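Local coordinates for protein putative reductase (Peptoclostridium difficile, PDB 5J6C) that probably catalyses FMN-dependent reduction of nitro compounds, and may act on the antibiotic metronidazole, at residues K54-A59 with L102-I107; I83-C88 with E160-P165; S125-Q130 with C172-G177; I141-R146 with I152-Y157. All blocks are in the same frame, centred on the assembly; numbering follows the deposited sequence.

Contact 1 (K54-A59 with L102-I107)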
loop_
_atom_site.group_PDB
_atom_site.type_symbol
_atom_site.label_atom_id
_atom_site.label_comp_id
_atom_site.label_asym_id
_atom_site.label_seq_id
_atom_site.Cartn_x
_atom_site.Cartn_y
_atom_site.Cartn_z
ATOM N N LYS A 54 0.015 -0.063 19.084
ATOM C CA LYS A 54 1.081 -0.441 18.164
ATOM C C LYS A 54 0.607 -0.384 16.711
ATOM O O LYS A 54 1.382 -0.022 15.820
ATOM C CB LYS A 54 1.608 -1.827 18.511
ATOM C CG LYS A 54 2.346 -1.894 19.843
ATOM C CD LYS A 54 2.601 -3.340 20.222
ATOM C CE LYS A 54 3.476 -3.472 21.477
ATOM N NZ LYS A 54 3.518 -4.891 21.909
ATOM N N ILE A 55 -0.659 -0.733 16.454
ATOM C CA ILE A 55 -1.216 -0.619 15.101
ATOM C C ILE A 55 -1.220 0.835 14.637
ATOM O O ILE A 55 -0.856 1.144 13.496
ATOM C CB ILE A 55 -2.629 -1.223 15.048
ATOM C CG1 ILE A 55 -2.580 -2.737 15.214
ATOM C CG2 ILE A 55 -3.317 -0.849 13.763
ATOM C CD1 ILE A 55 -3.954 -3.354 15.379
ATOM N N LEU A 56 -1.624 1.750 15.516
ATOM C CA LEU A 56 -1.638 3.159 15.145
ATOM C C LEU A 56 -0.224 3.697 14.924
ATOM O O LEU A 56 -0.010 4.533 14.040
ATOM C CB LEU A 56 -2.384 3.957 16.217
ATOM C CG LEU A 56 -3.903 3.722 16.216
ATOM C CD1 LEU A 56 -4.564 4.177 17.510
ATOM C CD2 LEU A 56 -4.518 4.440 15.021
ATOM N N LYS A 57 0.749 3.236 15.722
ATOM C CA LYS A 57 2.143 3.634 15.522
ATOM C C LYS A 57 2.659 3.192 14.160
ATOM O O LYS A 57 3.362 3.950 13.488
ATOM C CB LYS A 57 3.033 3.053 16.619
ATOM C CG LYS A 57 3.135 3.885 17.875
ATOM C CD LYS A 57 4.182 3.283 18.811
ATOM C CE LYS A 57 4.541 4.202 19.970
ATOM N NZ LYS A 57 5.802 3.722 20.629
ATOM N N ALA A 58 2.342 1.962 13.741
ATOM C CA ALA A 58 2.756 1.521 12.408
ATOM C C ALA A 58 2.146 2.402 11.328
ATOM O O ALA A 58 2.835 2.801 10.379
ATOM C CB ALA A 58 2.370 0.061 12.175
ATOM N N ALA A 59 0.856 2.725 11.462
ATOM C CA ALA A 59 0.199 3.588 10.479
ATOM C C ALA A 59 0.859 4.961 10.409
ATOM O O ALA A 59 1.086 5.494 9.316
ATOM C CB ALA A 59 -1.279 3.735 10.817
ATOM N N LEU A 102 -13.344 -3.965 16.208
ATOM C CA LEU A 102 -12.561 -2.772 15.964
ATOM C C LEU A 102 -12.542 -2.489 14.468
ATOM O O LEU A 102 -12.618 -3.405 13.647
ATOM C CB LEU A 102 -11.138 -2.948 16.499
ATOM C CG LEU A 102 -10.132 -1.829 16.246
ATOM C CD1 LEU A 102 -10.638 -0.544 16.888
ATOM C CD2 LEU A 102 -8.750 -2.221 16.786
ATOM N N ALA A 103 -12.465 -1.207 14.128
ATOM C CA ALA A 103 -12.273 -0.792 12.748
ATOM C C ALA A 103 -11.428 0.468 12.758
ATOM O O ALA A 103 -11.471 1.256 13.708
ATOM C CB ALA A 103 -13.603 -0.540 12.025
ATOM N N ILE A 104 -10.625 0.629 11.711
ATOM C CA ILE A 104 -9.915 1.874 11.446
ATOM C C ILE A 104 -10.320 2.336 10.055
ATOM O O ILE A 104 -10.046 1.646 9.066
ATOM C CB ILE A 104 -8.391 1.718 11.537
ATOM C CG1 ILE A 104 -7.974 1.185 12.909
ATOM C CG2 ILE A 104 -7.717 3.058 11.245
ATOM C CD1 ILE A 104 -6.505 0.963 13.006
ATOM N N VAL A 105 -10.977 3.487 9.987
ATOM C CA VAL A 105 -11.331 4.123 8.723
ATOM C C VAL A 105 -10.160 5.003 8.308
ATOM O O VAL A 105 -9.733 5.869 9.082
ATOM C CB VAL A 105 -12.624 4.941 8.865
ATOM C CG1 VAL A 105 -13.026 5.572 7.525
ATOM C CG2 VAL A 105 -13.726 4.056 9.413
ATOM N N ILE A 106 -9.626 4.767 7.106
ATOM C CA ILE A 106 -8.516 5.547 6.558
ATOM C C ILE A 106 -9.081 6.614 5.622
ATOM O O ILE A 106 -9.646 6.300 4.565
ATOM C CB ILE A 106 -7.497 4.678 5.814
ATOM C CG1 ILE A 106 -6.791 3.696 6.748
ATOM C CG2 ILE A 106 -6.458 5.567 5.179
ATOM C CD1 ILE A 106 -7.352 2.321 6.697
ATOM N N ILE A 107 -8.905 7.880 5.997
ATOM C CA ILE A 107 -9.327 9.013 5.185
ATOM C C ILE A 107 -8.084 9.799 4.801
ATOM O O ILE A 107 -7.009 9.624 5.375
ATOM C CB ILE A 107 -10.341 9.923 5.917
ATOM C CG1 ILE A 107 -9.655 10.651 7.079
ATOM C CG2 ILE A 107 -11.557 9.118 6.374
ATOM C CD1 ILE A 107 -10.547 11.663 7.812
#

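Contact 2 (I83-C88 with E160-P165)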
loop_
_atom_site.group_PDB
_atom_site.type_symbol
_atom_site.label_atom_id
_atom_site.label_comp_id
_atom_site.label_asym_id
_atom_site.label_seq_id
_atom_site.Cartn_x
_atom_site.Cartn_y
_atom_site.Cartn_z
ATOM N N ILE A 83 -22.161 -1.110 13.242
ATOM C CA ILE A 83 -23.339 -1.535 12.491
ATOM C C ILE A 83 -23.619 -0.553 11.357
ATOM O O ILE A 83 -23.790 -0.949 10.195
ATOM C CB ILE A 83 -24.552 -1.672 13.432
ATOM C CG1 ILE A 83 -24.333 -2.831 14.420
ATOM C CG2 ILE A 83 -25.836 -1.840 12.636
ATOM C CD1 ILE A 83 -25.410 -2.963 15.469
ATOM N N ASN A 84 -23.670 0.744 11.682
ATOM C CA ASN A 84 -23.891 1.765 10.660
ATOM C C ASN A 84 -22.881 1.633 9.524
ATOM O O ASN A 84 -23.250 1.642 8.348
ATOM C CB ASN A 84 -23.813 3.156 11.286
ATOM C CG ASN A 84 -24.922 3.405 12.299
ATOM O OD1 ASN A 84 -25.898 2.663 12.362
ATOM N ND2 ASN A 84 -24.767 4.450 13.096
ATOM N N LEU A 85 -21.602 1.461 9.869
ATOM C CA LEU A 85 -20.560 1.391 8.851
ATOM C C LEU A 85 -20.612 0.095 8.047
ATOM O O LEU A 85 -20.176 0.073 6.892
ATOM C CB LEU A 85 -19.190 1.569 9.509
ATOM C CG LEU A 85 -18.932 2.999 10.008
ATOM C CD1 LEU A 85 -17.673 3.057 10.837
ATOM C CD2 LEU A 85 -18.868 4.010 8.833
ATOM N N SER A 86 -21.138 -0.992 8.622
ATOM C CA SER A 86 -21.271 -2.233 7.861
ATOM C C SER A 86 -22.271 -2.107 6.721
ATOM O O SER A 86 -22.296 -2.968 5.827
ATOM C CB SER A 86 -21.698 -3.374 8.780
ATOM O OG SER A 86 -23.066 -3.243 9.118
ATOM N N GLN A 87 -23.110 -1.070 6.748
ATOM C CA GLN A 87 -24.080 -0.789 5.697
ATOM C C GLN A 87 -23.541 0.141 4.609
ATOM O O GLN A 87 -24.321 0.602 3.771
ATOM C CB GLN A 87 -25.344 -0.174 6.310
ATOM C CG GLN A 87 -26.340 -1.174 6.871
ATOM C CD GLN A 87 -26.991 -2.007 5.784
ATOM O OE1 GLN A 87 -26.653 -3.178 5.605
ATOM N NE2 GLN A 87 -27.921 -1.403 5.040
ATOM N N CYS A 88 -22.232 0.427 4.590
ATOM C CA CYS A 88 -21.727 1.470 3.697
ATOM C C CYS A 88 -21.819 1.075 2.231
ATOM O O CYS A 88 -21.824 1.949 1.360
ATOM C CB CYS A 88 -20.280 1.827 4.043
ATOM S SG CYS A 88 -19.080 0.535 3.685
ATOM N N GLU A 160 -20.821 11.228 6.301
ATOM C CA GLU A 160 -21.981 11.638 7.089
ATOM C C GLU A 160 -22.030 10.886 8.412
ATOM O O GLU A 160 -22.370 11.458 9.454
ATOM C CB GLU A 160 -23.267 11.399 6.301
ATOM C CG GLU A 160 -23.407 12.272 5.070
ATOM C CD GLU A 160 -23.750 13.722 5.411
ATOM O OE1 GLU A 160 -24.196 13.981 6.559
ATOM O OE2 GLU A 160 -23.580 14.597 4.523
ATOM N N GLU A 161 -21.692 9.597 8.384
ATOM C CA GLU A 161 -21.783 8.786 9.588
ATOM C C GLU A 161 -20.740 9.209 10.613
ATOM O O GLU A 161 -21.013 9.214 11.817
ATOM C CB GLU A 161 -21.625 7.313 9.219
ATOM C CG GLU A 161 -21.703 6.377 10.407
ATOM C CD GLU A 161 -23.036 6.490 11.124
ATOM O OE1 GLU A 161 -24.073 6.631 10.431
ATOM O OE2 GLU A 161 -23.029 6.458 12.373
ATOM N N LEU A 162 -19.547 9.592 10.156
ATOM C CA LEU A 162 -18.445 9.939 11.047
ATOM C C LEU A 162 -18.178 11.444 11.111
ATOM O O LEU A 162 -17.182 11.863 11.714
ATOM C CB LEU A 162 -17.181 9.187 10.614
ATOM C CG LEU A 162 -17.319 7.663 10.631
ATOM C CD1 LEU A 162 -16.008 7.052 10.233
ATOM C CD2 LEU A 162 -17.741 7.173 12.023
ATOM N N LYS A 163 -19.034 12.258 10.490
ATOM C CA LYS A 163 -18.950 13.718 10.559
ATOM C C LYS A 163 -17.632 14.235 9.977
ATOM O O LYS A 163 -17.026 15.169 10.494
ATOM C CB LYS A 163 -19.167 14.204 11.995
ATOM C CG LYS A 163 -20.528 13.824 12.540
ATOM C CD LYS A 163 -21.594 14.726 11.927
ATOM C CE LYS A 163 -22.988 14.478 12.503
ATOM N NZ LYS A 163 -23.641 15.702 13.090
ATOM N N VAL A 164 -17.217 13.644 8.863
ATOM C CA VAL A 164 -15.946 13.977 8.213
ATOM C C VAL A 164 -16.142 15.165 7.290
ATOM O O VAL A 164 -17.044 15.133 6.435
ATOM C CB VAL A 164 -15.432 12.768 7.436
ATOM C CG1 VAL A 164 -14.128 13.115 6.737
ATOM C CG2 VAL A 164 -15.273 11.582 8.370
ATOM N N PRO A 165 -15.318 16.214 7.376
ATOM C CA PRO A 165 -15.453 17.346 6.454
ATOM C C PRO A 165 -15.211 16.916 5.013
ATOM O O PRO A 165 -14.562 15.905 4.731
ATOM C CB PRO A 165 -14.378 18.332 6.928
ATOM C CG PRO A 165 -14.075 17.918 8.329
ATOM C CD PRO A 165 -14.251 16.437 8.371
#

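Contact 3 (S125-Q130 with C172-G177)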
loop_
_atom_site.group_PDB
_atom_site.type_symbol
_atom_site.label_atom_id
_atom_site.label_comp_id
_atom_site.label_asym_id
_atom_site.label_seq_id
_atom_site.Cartn_x
_atom_site.Cartn_y
_atom_site.Cartn_z
ATOM N N SER A 125 -1.997 -0.765 4.534
ATOM C CA SER A 125 -1.231 -2.002 4.494
ATOM C C SER A 125 -0.366 -2.137 5.735
ATOM O O SER A 125 -0.251 -3.231 6.293
ATOM C CB SER A 125 -0.390 -2.072 3.220
ATOM O OG SER A 125 0.845 -1.389 3.377
ATOM N N TYR A 126 0.219 -1.030 6.204
ATOM C CA TYR A 126 0.979 -1.078 7.451
ATOM C C TYR A 126 0.078 -1.481 8.613
ATOM O O TYR A 126 0.487 -2.251 9.489
ATOM C CB TYR A 126 1.663 0.271 7.727
ATOM C CG TYR A 126 2.977 0.519 6.978
ATOM C CD1 TYR A 126 3.253 -0.118 5.764
ATOM C CD2 TYR A 126 3.946 1.378 7.494
ATOM C CE1 TYR A 126 4.447 0.108 5.071
ATOM C CE2 TYR A 126 5.160 1.601 6.807
ATOM C CZ TYR A 126 5.398 0.959 5.598
ATOM O OH TYR A 126 6.582 1.167 4.915
ATOM N N ILE A 127 -1.171 -1.007 8.611
ATOM C CA ILE A 127 -2.119 -1.374 9.665
ATOM C C ILE A 127 -2.367 -2.880 9.646
ATOM O O ILE A 127 -2.249 -3.565 10.672
ATOM C CB ILE A 127 -3.423 -0.558 9.513
ATOM C CG1 ILE A 127 -3.211 0.863 10.054
ATOM C CG2 ILE A 127 -4.616 -1.242 10.198
ATOM C CD1 ILE A 127 -4.280 1.890 9.634
ATOM N N GLN A 128 -2.659 -3.425 8.463
ATOM C CA GLN A 128 -2.938 -4.852 8.348
ATOM C C GLN A 128 -1.730 -5.703 8.727
ATOM O O GLN A 128 -1.889 -6.758 9.351
ATOM C CB GLN A 128 -3.406 -5.171 6.935
ATOM C CG GLN A 128 -4.762 -4.542 6.613
ATOM C CD GLN A 128 -5.438 -5.215 5.431
ATOM O OE1 GLN A 128 -5.212 -4.845 4.274
ATOM N NE2 GLN A 128 -6.250 -6.241 5.717
ATOM N N LEU A 129 -0.515 -5.269 8.365
ATOM C CA LEU A 129 0.667 -6.062 8.706
ATOM C C LEU A 129 0.938 -6.033 10.207
ATOM O O LEU A 129 1.256 -7.065 10.806
ATOM C CB LEU A 129 1.892 -5.569 7.922
ATOM C CG LEU A 129 1.879 -5.885 6.421
ATOM C CD1 LEU A 129 3.165 -5.446 5.697
ATOM C CD2 LEU A 129 1.627 -7.373 6.210
ATOM N N GLN A 130 0.817 -4.864 10.835
ATOM C CA GLN A 130 1.038 -4.796 12.273
ATOM C C GLN A 130 -0.045 -5.555 13.037
ATOM O O GLN A 130 0.255 -6.236 14.026
ATOM C CB GLN A 130 1.121 -3.345 12.729
ATOM C CG GLN A 130 1.300 -3.193 14.233
ATOM C CD GLN A 130 2.654 -3.688 14.726
ATOM O OE1 GLN A 130 3.633 -2.945 14.735
ATOM N NE2 GLN A 130 2.707 -4.946 15.151
ATOM N N CYS A 172 -10.813 3.402 2.630
ATOM C CA CYS A 172 -11.187 2.044 2.987
ATOM C C CYS A 172 -11.398 1.993 4.491
ATOM O O CYS A 172 -10.972 2.893 5.225
ATOM C CB CYS A 172 -10.097 1.045 2.571
ATOM S SG CYS A 172 -8.508 1.328 3.431
ATOM N N ILE A 173 -12.075 0.941 4.935
ATOM C CA ILE A 173 -12.171 0.591 6.348
ATOM C C ILE A 173 -11.382 -0.694 6.577
ATOM O O ILE A 173 -11.508 -1.653 5.803
ATOM C CB ILE A 173 -13.632 0.402 6.784
ATOM C CG1 ILE A 173 -14.510 1.532 6.240
ATOM C CG2 ILE A 173 -13.726 0.334 8.309
ATOM C CD1 ILE A 173 -15.891 1.519 6.809
ATOM N N ILE A 174 -10.573 -0.722 7.635
ATOM C CA ILE A 174 -9.906 -1.950 8.060
ATOM C C ILE A 174 -10.634 -2.449 9.300
ATOM O O ILE A 174 -10.608 -1.790 10.344
ATOM C CB ILE A 174 -8.413 -1.749 8.353
ATOM C CG1 ILE A 174 -7.686 -1.095 7.176
ATOM C CG2 ILE A 174 -7.763 -3.095 8.679
ATOM C CD1 ILE A 174 -7.577 -1.982 5.956
ATOM N N SER A 175 -11.290 -3.604 9.195
ATOM C CA SER A 175 -11.868 -4.263 10.362
ATOM C C SER A 175 -10.817 -5.168 10.983
ATOM O O SER A 175 -10.070 -5.836 10.269
ATOM C CB SER A 175 -13.098 -5.088 9.991
ATOM O OG SER A 175 -12.718 -6.232 9.273
ATOM N N ILE A 176 -10.752 -5.168 12.312
ATOM C CA ILE A 176 -9.663 -5.795 13.059
ATOM C C ILE A 176 -10.257 -6.581 14.227
ATOM O O ILE A 176 -11.247 -6.159 14.826
ATOM C CB ILE A 176 -8.659 -4.733 13.564
ATOM C CG1 ILE A 176 -8.139 -3.874 12.394
ATOM C CG2 ILE A 176 -7.501 -5.373 14.360
ATOM C CD1 ILE A 176 -7.222 -2.737 12.825
ATOM N N GLY A 177 -9.654 -7.716 14.551
ATOM C CA GLY A 177 -10.084 -8.486 15.703
ATOM C C GLY A 177 -9.442 -9.853 15.692
ATOM O O GLY A 177 -8.699 -10.210 14.769
#

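Contact 4 (I141-R146 with I152-Y157). With FMN (flavin mononucleotide), chain C.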
loop_
_atom_site.group_PDB
_atom_site.type_symbol
_atom_site.label_atom_id
_atom_site.label_comp_id
_atom_site.label_asym_id
_atom_site.label_seq_id
_atom_site.Cartn_x
_atom_site.Cartn_y
_atom_site.Cartn_z
ATOM N N ILE A 141 -11.944 -3.154 3.612
ATOM C CA ILE A 141 -13.255 -2.886 3.036
ATOM C C ILE A 141 -13.090 -1.694 2.101
ATOM O O ILE A 141 -12.842 -0.574 2.562
ATOM C CB ILE A 141 -14.307 -2.608 4.119
ATOM C CG1 ILE A 141 -14.447 -3.824 5.036
ATOM C CG2 ILE A 141 -15.651 -2.237 3.488
ATOM C CD1 ILE A 141 -15.323 -3.569 6.215
ATOM N N GLN A 142 -13.203 -1.934 0.791
ATOM C CA GLN A 142 -12.997 -0.879 -0.196
ATOM C C GLN A 142 -14.117 0.157 -0.120
ATOM O O GLN A 142 -15.296 -0.200 -0.101
ATOM C CB GLN A 142 -12.933 -1.490 -1.595
ATOM C CG GLN A 142 -12.605 -0.514 -2.703
ATOM C CD GLN A 142 -11.224 0.124 -2.552
ATOM O OE1 GLN A 142 -10.308 -0.482 -2.000
ATOM N NE2 GLN A 142 -11.074 1.352 -3.048
ATOM N N VAL A 143 -13.747 1.447 -0.106
ATOM C CA VAL A 143 -14.700 2.558 -0.096
ATOM C C VAL A 143 -14.587 3.413 -1.355
ATOM O O VAL A 143 -15.590 3.676 -2.036
ATOM C CB VAL A 143 -14.537 3.430 1.170
ATOM C CG1 VAL A 143 -15.460 4.658 1.096
ATOM C CG2 VAL A 143 -14.838 2.592 2.417
ATOM N N ARG A 144 -13.376 3.880 -1.673
ATOM C CA ARG A 144 -13.181 4.654 -2.888
ATOM C C ARG A 144 -13.703 3.872 -4.088
ATOM O O ARG A 144 -13.488 2.663 -4.194
ATOM C CB ARG A 144 -11.697 4.996 -3.078
ATOM C CG ARG A 144 -11.463 6.028 -4.173
ATOM C CD ARG A 144 -9.987 6.212 -4.516
ATOM N NE ARG A 144 -9.423 5.036 -5.170
ATOM C CZ ARG A 144 -9.394 4.858 -6.486
ATOM N NH1 ARG A 144 -8.856 3.758 -6.999
ATOM N NH2 ARG A 144 -9.907 5.781 -7.290
ATOM N N ASN A 145 -14.426 4.564 -4.977
ATOM C CA ASN A 145 -14.969 3.979 -6.200
ATOM C C ASN A 145 -16.037 2.933 -5.919
ATOM O O ASN A 145 -16.348 2.120 -6.796
ATOM C CB ASN A 145 -13.867 3.358 -7.077
ATOM C CG ASN A 145 -13.101 4.395 -7.891
ATOM O OD1 ASN A 145 -13.402 5.590 -7.856
ATOM N ND2 ASN A 145 -12.080 3.937 -8.611
ATOM N N ARG A 146 -16.603 2.928 -4.714
ATOM C CA ARG A 146 -17.665 2.005 -4.346
ATOM C C ARG A 146 -18.916 2.794 -3.985
ATOM O O ARG A 146 -18.838 3.918 -3.470
ATOM C CB ARG A 146 -17.253 1.117 -3.173
ATOM C CG ARG A 146 -16.111 0.169 -3.527
ATOM C CD ARG A 146 -16.529 -0.733 -4.700
ATOM N NE ARG A 146 -15.461 -1.619 -5.154
ATOM C CZ ARG A 146 -14.730 -1.419 -6.246
ATOM N NH1 ARG A 146 -14.944 -0.351 -7.006
ATOM N NH2 ARG A 146 -13.784 -2.292 -6.581
ATOM N N ILE A 152 -25.799 6.886 -4.131
ATOM C CA ILE A 152 -24.957 7.494 -3.103
ATOM C C ILE A 152 -23.597 6.802 -3.097
ATOM O O ILE A 152 -23.525 5.568 -3.140
ATOM C CB ILE A 152 -25.636 7.415 -1.721
ATOM C CG1 ILE A 152 -26.934 8.235 -1.724
ATOM C CG2 ILE A 152 -24.694 7.900 -0.608
ATOM C CD1 ILE A 152 -27.857 7.972 -0.525
ATOM N N GLU A 153 -22.525 7.596 -3.064
ATOM C CA GLU A 153 -21.182 7.043 -2.906
ATOM C C GLU A 153 -20.973 6.513 -1.490
ATOM O O GLU A 153 -21.460 7.093 -0.514
ATOM C CB GLU A 153 -20.123 8.102 -3.195
ATOM C CG GLU A 153 -19.971 8.502 -4.643
ATOM C CD GLU A 153 -18.954 9.630 -4.789
ATOM O OE1 GLU A 153 -18.621 10.000 -5.935
ATOM O OE2 GLU A 153 -18.489 10.147 -3.743
ATOM N N ALA A 154 -20.233 5.410 -1.369
ATOM C CA ALA A 154 -19.908 4.911 -0.030
ATOM C C ALA A 154 -19.111 5.946 0.758
ATOM O O ALA A 154 -19.323 6.120 1.968
ATOM C CB ALA A 154 -19.144 3.584 -0.116
ATOM N N ASP A 155 -18.193 6.643 0.082
ATOM C CA ASP A 155 -17.465 7.752 0.693
ATOM C C ASP A 155 -18.411 8.728 1.392
ATOM O O ASP A 155 -18.251 9.024 2.580
ATOM C CB ASP A 155 -16.651 8.477 -0.383
ATOM C CG ASP A 155 -16.133 9.819 0.084
ATOM O OD1 ASP A 155 -15.325 9.828 1.023
ATOM O OD2 ASP A 155 -16.519 10.863 -0.495
ATOM N N LYS A 156 -19.416 9.217 0.667
ATOM C CA LYS A 156 -20.334 10.211 1.222
ATOM C C LYS A 156 -21.114 9.648 2.403
ATOM O O LYS A 156 -21.299 10.328 3.419
ATOM C CB LYS A 156 -21.279 10.704 0.121
ATOM C CG LYS A 156 -22.429 11.584 0.607
ATOM C CD LYS A 156 -21.892 12.900 1.133
ATOM C CE LYS A 156 -22.998 13.893 1.438
ATOM N NZ LYS A 156 -22.434 15.193 1.919
ATOM N N TYR A 157 -21.571 8.400 2.295
ATOM C CA TYR A 157 -22.274 7.773 3.412
ATOM C C TYR A 157 -21.412 7.754 4.677
ATOM O O TYR A 157 -21.877 8.120 5.766
ATOM C CB TYR A 157 -22.699 6.364 3.018
ATOM C CG TYR A 157 -23.365 5.609 4.130
ATOM C CD1 TYR A 157 -24.716 5.775 4.398
ATOM C CD2 TYR A 157 -22.639 4.726 4.925
ATOM C CE1 TYR A 157 -25.332 5.079 5.428
ATOM C CE2 TYR A 157 -23.246 4.024 5.962
ATOM C CZ TYR A 157 -24.594 4.203 6.207
ATOM O OH TYR A 157 -25.193 3.510 7.242
HETATM N N1 FMN C . -12.615 -8.003 1.152
HETATM C C2 FMN C . -13.962 -7.809 1.407
HETATM O O2 FMN C . -14.617 -8.666 1.980
HETATM N N3 FMN C . -14.595 -6.645 1.027
HETATM C C4 FMN C . -13.893 -5.660 0.364
HETATM O O4 FMN C . -14.438 -4.616 0.010
HETATM C C4A FMN C . -12.552 -5.854 0.085
HETATM N N5 FMN C . -11.871 -4.855 -0.568
HETATM C C5A FMN C . -10.533 -5.008 -0.817
HETATM C C6 FMN C . -9.862 -3.991 -1.483
HETATM C C7 FMN C . -8.522 -4.122 -1.741
HETATM C C7M FMN C . -7.794 -3.022 -2.447
HETATM C C8 FMN C . -7.856 -5.262 -1.350
HETATM C C8M FMN C . -6.400 -5.383 -1.631
HETATM C C9 FMN C . -8.515 -6.283 -0.691
HETATM C C9A FMN C . -9.871 -6.157 -0.424
HETATM N N10 FMN C . -10.561 -7.168 0.230
HETATM C C10 FMN C . -11.909 -7.020 0.489
HETATM C "C1'" FMN C . -9.847 -8.417 0.660
HETATM C "C2'" FMN C . -9.615 -9.368 -0.523
HETATM O "O2'" FMN C . -10.790 -10.107 -0.808
HETATM C "C3'" FMN C . -8.440 -10.302 -0.218
HETATM O "O3'" FMN C . -7.333 -9.525 0.174
HETATM C "C4'" FMN C . -8.044 -11.153 -1.428
HETATM O "O4'" FMN C . -9.138 -11.970 -1.788
HETATM C "C5'" FMN C . -6.822 -12.016 -1.107
HETATM O "O5'" FMN C . -7.178 -12.919 -0.083
HETATM P P FMN C . -6.408 -12.889 1.329
HETATM O O1P FMN C . -6.312 -11.457 1.811
HETATM O O2P FMN C . -7.153 -13.710 2.358
HETATM O O3P FMN C . -5.024 -13.438 1.087
HETATM O O HOH W 1 -17.043 6.111 -2.570
#

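Contact 1 (K54-A59 with L102-I107)
I55 and L56 meet I104 without any ring or amide between them; the flat element here is the antiparallel sheet of the nitroreductase fold, and I104 stands on the face turned to helix 49-60. At its edges strand 102-109 is hydrogen-bonded to both neighbours, I104 with I174 on one and A103 and V105 with V76 and I74 on the other; on the other face A103 lies against L97.

The methyl CD1 of I104 does the touching. CG1 of I104 is anti to its own carbonyl carbon (chi1 -57°) and the chain then runs on extended, which carries CD1 out from the strand to the helix. From the helix side I55 points its CB toward the strand and offers the branch methyl CG2, which is anti to the backbone N. L56 sets off across this direction, but its far end turns in and gives a looser second touch, with CD2 4.5 Å from CD1 of I104. L134 also covers I55, and L56 packs on V75 and on V196 of the second subunit. All three touching residues are buried, and the interface is small, 114 Å² in all. The tightest approach is CG2 of I55 to CD1 of I104, at 3.7 Å.

Contact 2 (I83-C88 with E160-P165)
N84 and E161 hold together the C-terminal parts of two helices, 79-86 and 154-162, on one flank of the nitroreductase α+β fold. ND2 of N84 gives its hydrogen to OE2 of E161 at 2.8 Å, with an N-H...O angle of 154°. The donor comes from above the carboxylate, 52° out of its plane, and the amide and carboxylate planes are turned 60° apart, so the groups are not coplanar. CB of N84 also presses on the carboxylate carbon, 3.4 Å from CD of E161.

The glutamate reaches this place by folding back: CG is anti to the backbone N, then the chain bends at chi2. The bend leaves its CG over L85, whose CD2 is 4.0 Å away, while the other branch of L85 meets L162, CD1 to CD2, at 4.3 Å. The hydrogen bond lies on the partly exposed side and the leucine contact on the buried side.

Further out, L85 lies on V76 and L97, L162 lies on I74, and K81 packs against both E161 and L162. N200 of the second subunit covers L162. Two residues on from N84, OG of S86 donates to O of I83 at 2.6 Å.

Contact 3 (S125-Q130 with C172-G177)
I127 and Q128 lean from helix 116-133 onto I174 and I176 of strand 168-177, on a face of the antiparallel sheet of the nitroreductase α+β fold, helix and strand running almost parallel (8° between their directions, axes 9.8 Å apart). I127 puts CG1 beside its backbone N, which leaves the branch methyl CG2, anti to that N, as the contact point. CG2 of I127 touches two methyls of the strand, CG2 of I174 and CD1 of I176, each 4.0 Å away.

The two isoleucines of the strand share a first torsion but differ in the second. I176 is extended (chi2 176°), and this sends CD1 out to I127 across it at about a right angle. I174 is folded at chi2 (-69°), and its CD1 swings round to Q128, 3.9 Å from CG and just as close to CD. That methyl sits over the face of the glutamine amide.

NE2 of Q128 is hydrogen-bonded to OG of S138, and W140 also packs on the side chain, which lies about 6 Å from the FMN. I127 also packs on I55 and A59 of helix 49-60, and S125 OG bonds to S125 OG of the second subunit. With no hydrogen bond across the contact, cohesion comes from buried methyls, and the glutamine adds its CG methylene and the face of its amide, its nitrogen being anchored on the neighbouring strand.

Contact 4 (I141-R146 with I152-Y157)
R146 closes a type II turn that starts at V143, and its carbonyl O takes the N-H of A154 at the start of helix 154-162 (N-cap E153), 2.9 Å away and nearly straight (164°). Water 1 bridges too, donating to O of V143 and accepting from N of D155, both at 2.9 Å.

V143 packs beside these links. Its CG1 is anti to the backbone N (chi1 175°) and lies over the first turn, 3.5 Å from N of D155 and 4.0 Å from CB of A154. D155 turns its carboxylate to V170 N and R159. NE2 of Q142, just before the turn, donates to O of R144 at 3.0 Å, with that oxygen in the amide plane, and to OE2 of E118 of the second subunit. R144 also reaches E118, and R146 D114, of that subunit.

N of Q142 donates to O4 of the FMN at 3.1 Å, a backbone bond to the flavin carbonyl that makes this strand end part of the nitroreductase flavin site.

How the contacts relate
Contacts 1 and 3 form one core: their centres are 6 Å apart, and strands 102-109 and 168-177 pair directly, with L102 O 2.9 Å from I176 N. The same sheet runs on to contact 4, where I141 N is 2.7 Å from I173 O, and so from the buried helices to the FMN. Contact 2 shares helix 154-162 with contact 4, their centres being 10 Å apart; N84 O and Y157 OH, at 2.9 Å, probably bond, and the L85 side chain is about 12 Å from the flavin. V105 CG2 and L162 CD1, 3.9 Å apart, tie contact 2 to contact 1. All four contacts touch the second subunit.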